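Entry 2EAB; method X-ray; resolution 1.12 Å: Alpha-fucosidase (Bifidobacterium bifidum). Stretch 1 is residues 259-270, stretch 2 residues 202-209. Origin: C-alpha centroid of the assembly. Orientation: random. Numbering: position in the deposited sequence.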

# COMPACT_ATOMS: atom_id res chain seq x y z
N GLU A 259 23.62 -28.15 -22.57
CA GLU A 259 22.70 -27.26 -23.25
C GLU A 259 21.49 -28.05 -23.74
O GLU A 259 21.65 -29.12 -24.33
CB GLU A 259 23.40 -26.57 -24.42
CG GLU A 259 22.61 -25.43 -25.06
CD GLU A 259 23.45 -24.60 -26.02
OE1 GLU A 259 24.64 -24.35 -25.72
OE2 GLU A 259 22.91 -24.19 -27.06
N GLY A 260 20.30 -27.53 -23.47
CA GLY A 260 19.06 -28.16 -23.91
C GLY A 260 19.00 -28.28 -25.43
O GLY A 260 19.56 -27.44 -26.14
N SER A 261 18.33 -29.33 -25.90
CA SER A 261 18.22 -29.61 -27.34
C SER A 261 17.55 -28.48 -28.13
O SER A 261 17.78 -28.35 -29.34
CB SER A 261 17.50 -30.94 -27.58
OG SER A 261 16.25 -30.98 -26.92
N ASP A 262 16.74 -27.67 -27.45
CA ASP A 262 16.07 -26.54 -28.09
C ASP A 262 16.96 -25.30 -28.21
O ASP A 262 16.57 -24.31 -28.84
CB ASP A 262 14.74 -26.21 -27.37
CG ASP A 262 14.93 -25.75 -25.93
OD1 ASP A 262 16.08 -25.53 -25.48
OD2 ASP A 262 13.91 -25.60 -25.23
N GLY A 263 18.14 -25.35 -27.60
CA GLY A 263 19.09 -24.23 -27.61
C GLY A 263 18.63 -23.02 -26.82
O GLY A 263 19.17 -21.92 -26.97
N ALA A 264 17.64 -23.23 -25.96
CA ALA A 264 17.04 -22.14 -25.18
C ALA A 264 16.77 -22.58 -23.74
O ALA A 264 15.90 -22.03 -23.06
CB ALA A 264 15.75 -21.67 -25.86
N SER A 265 17.55 -23.56 -23.29
CA SER A 265 17.37 -24.14 -21.97
C SER A 265 18.64 -24.86 -21.51
O SER A 265 19.56 -25.09 -22.30
CB SER A 265 16.19 -25.11 -21.96
OG SER A 265 16.41 -26.20 -22.84
N LEU A 266 18.67 -25.22 -20.23
CA LEU A 266 19.78 -25.95 -19.65
C LEU A 266 19.25 -27.27 -19.11
O LEU A 266 18.18 -27.32 -18.51
CB LEU A 266 20.42 -25.11 -18.54
CG LEU A 266 21.93 -24.98 -18.33
CD1 LEU A 266 22.76 -25.25 -19.59
CD2 LEU A 266 22.24 -23.60 -17.78
N LYS A 267 20.00 -28.34 -19.35
CA LYS A 267 19.59 -29.68 -18.94
C LYS A 267 20.47 -30.18 -17.80
O LYS A 267 21.69 -30.21 -17.90
CB LYS A 267 19.67 -30.65 -20.13
CG LYS A 267 19.12 -32.04 -19.85
CD LYS A 267 19.41 -32.98 -21.01
CE LYS A 267 18.77 -34.34 -20.81
NZ LYS A 267 19.08 -35.27 -21.93
N VAL A 268 19.81 -30.57 -16.70
CA VAL A 268 20.48 -31.21 -15.57
C VAL A 268 20.15 -32.70 -15.62
O VAL A 268 18.98 -33.08 -15.67
CB VAL A 268 20.02 -30.60 -14.22
CG1 VAL A 268 20.59 -31.39 -13.04
CG2 VAL A 268 20.43 -29.14 -14.13
N SER A 269 21.19 -33.53 -15.63
CA SER A 269 21.02 -34.97 -15.67
C SER A 269 21.89 -35.67 -14.63
O SER A 269 23.01 -35.22 -14.35
CB SER A 269 21.32 -35.52 -17.07
OG SER A 269 22.66 -35.26 -17.43
N ASP A 270 21.36 -36.75 -14.06
CA ASP A 270 22.10 -37.63 -13.15
C ASP A 270 22.63 -36.93 -11.90
O ASP A 270 23.67 -37.31 -11.35
CB ASP A 270 23.24 -38.34 -13.90
CG ASP A 270 22.79 -38.94 -15.22
OD1 ASP A 270 21.78 -39.67 -15.23
OD2 ASP A 270 23.45 -38.68 -16.25
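Stretch 2, residues 202-209: KLNFNVSM

The most distinctive feature of this contact is that two asparagine side chains of stretch 2 bond to the residues of stretch 1 that flank the backbone ladder, Asn-204 to the backbone of Asp-270 and Asn-206 to the side chain of Ser-265. Asn-204 OD1 accepts from Asp-270 N at 2.8 Å (169° at the hydrogen), where the chain turns a corner and Asp-270 takes positive phi (60/31). Asn-206 (chi1 t) reaches the other end: its ND2 donates to Ser-265 OG at 2.8 Å, and that hydroxyl in turn donates to Asp-262 OD1 at 2.7 Å, tying the strand to the type I turn Gly-260 to Gly-263.

Residues 203-208 form an extended strand running antiparallel to the strand that carries Leu-266, Lys-267 and Val-268, with 176° between N-to-C directions and a closest axis approach of 4.8 Å. The register follows from two reciprocal pairs. Val-207 N to Leu-266 O is 2.8 Å and Leu-266 N to Val-207 O 3.0 Å; Val-268 N to Phe-205 O is 2.8 Å and Phe-205 N to Val-268 O 3.0 Å. Lys-267 and Asn-206 form the intervening non-hydrogen-bonded pair, CA to CA 4.5 Å.

Leu-266, Val-207, Val-268 and Phe-205 share one face. There Val-268 CB lies 4.0 Å from the Phe-205 ring centroid, 17° off the normal, hence over the ring face, while Leu-266 CB packs 3.6 Å from Val-207 CG1.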

# COMPACT_ATOMS: atom_id res chain seq x y z
N LYS A 202 18.94 -39.19 -9.53
CA LYS A 202 17.50 -39.04 -9.80
C LYS A 202 17.04 -37.61 -10.07
O LYS A 202 15.89 -37.40 -10.46
CB LYS A 202 16.66 -39.69 -8.69
CG LYS A 202 16.78 -41.22 -8.62
CD LYS A 202 16.48 -41.91 -9.96
CE LYS A 202 15.02 -41.78 -10.37
NZ LYS A 202 14.76 -42.41 -11.69
N LEU A 203 17.91 -36.63 -9.86
CA LEU A 203 17.55 -35.25 -10.18
C LEU A 203 17.84 -34.97 -11.66
O LEU A 203 18.99 -34.83 -12.07
CB LEU A 203 18.25 -34.25 -9.26
CG LEU A 203 17.74 -32.80 -9.29
CD1 LEU A 203 16.25 -32.72 -8.94
CD2 LEU A 203 18.55 -31.94 -8.35
N ASN A 204 16.76 -34.94 -12.43
CA ASN A 204 16.80 -34.72 -13.87
C ASN A 204 15.74 -33.72 -14.26
O ASN A 204 14.55 -33.94 -14.01
CB ASN A 204 16.57 -36.04 -14.61
CG ASN A 204 17.61 -37.09 -14.28
OD1 ASN A 204 18.70 -37.09 -14.84
ND2 ASN A 204 17.28 -37.99 -13.37
N PHE A 205 16.15 -32.61 -14.86
CA PHE A 205 15.21 -31.58 -15.29
C PHE A 205 15.78 -30.63 -16.32
O PHE A 205 16.99 -30.49 -16.46
CB PHE A 205 14.66 -30.79 -14.08
CG PHE A 205 15.69 -29.96 -13.38
CD1 PHE A 205 15.94 -28.65 -13.79
CD2 PHE A 205 16.41 -30.47 -12.31
CE1 PHE A 205 16.89 -27.88 -13.15
CE2 PHE A 205 17.36 -29.70 -11.66
CZ PHE A 205 17.61 -28.40 -12.09
N ASN A 206 14.87 -29.98 -17.05
CA ASN A 206 15.21 -28.93 -17.99
C ASN A 206 14.77 -27.59 -17.40
O ASN A 206 13.64 -27.46 -16.94
CB ASN A 206 14.50 -29.20 -19.32
CG ASN A 206 14.72 -28.11 -20.33
OD1 ASN A 206 14.12 -27.03 -20.26
ND2 ASN A 206 15.57 -28.38 -21.32
N VAL A 207 15.68 -26.62 -17.39
CA VAL A 207 15.33 -25.28 -16.92
C VAL A 207 15.29 -24.28 -18.07
O VAL A 207 16.21 -24.20 -18.88
CB VAL A 207 16.25 -24.78 -15.76
CG1 VAL A 207 17.71 -24.87 -16.12
CG2 VAL A 207 15.89 -23.36 -15.34
N SER A 208 14.18 -23.55 -18.15
CA SER A 208 14.00 -22.50 -19.14
C SER A 208 13.41 -21.27 -18.47
O SER A 208 12.88 -21.34 -17.36
CB SER A 208 13.11 -22.98 -20.28
OG SER A 208 11.83 -23.37 -19.82
N MET A 209 13.53 -20.12 -19.13
CA MET A 209 12.98 -18.88 -18.58
C MET A 209 12.36 -18.01 -19.68
O MET A 209 12.85 -16.92 -19.97
CB MET A 209 14.06 -18.12 -17.80
CG MET A 209 13.50 -17.05 -16.86
SD MET A 209 14.81 -16.33 -15.86
CE MET A 209 13.91 -15.08 -14.97
O HOH W 1 12.88 -26.12 -22.47
O HOH W 2 14.48 -20.06 -21.77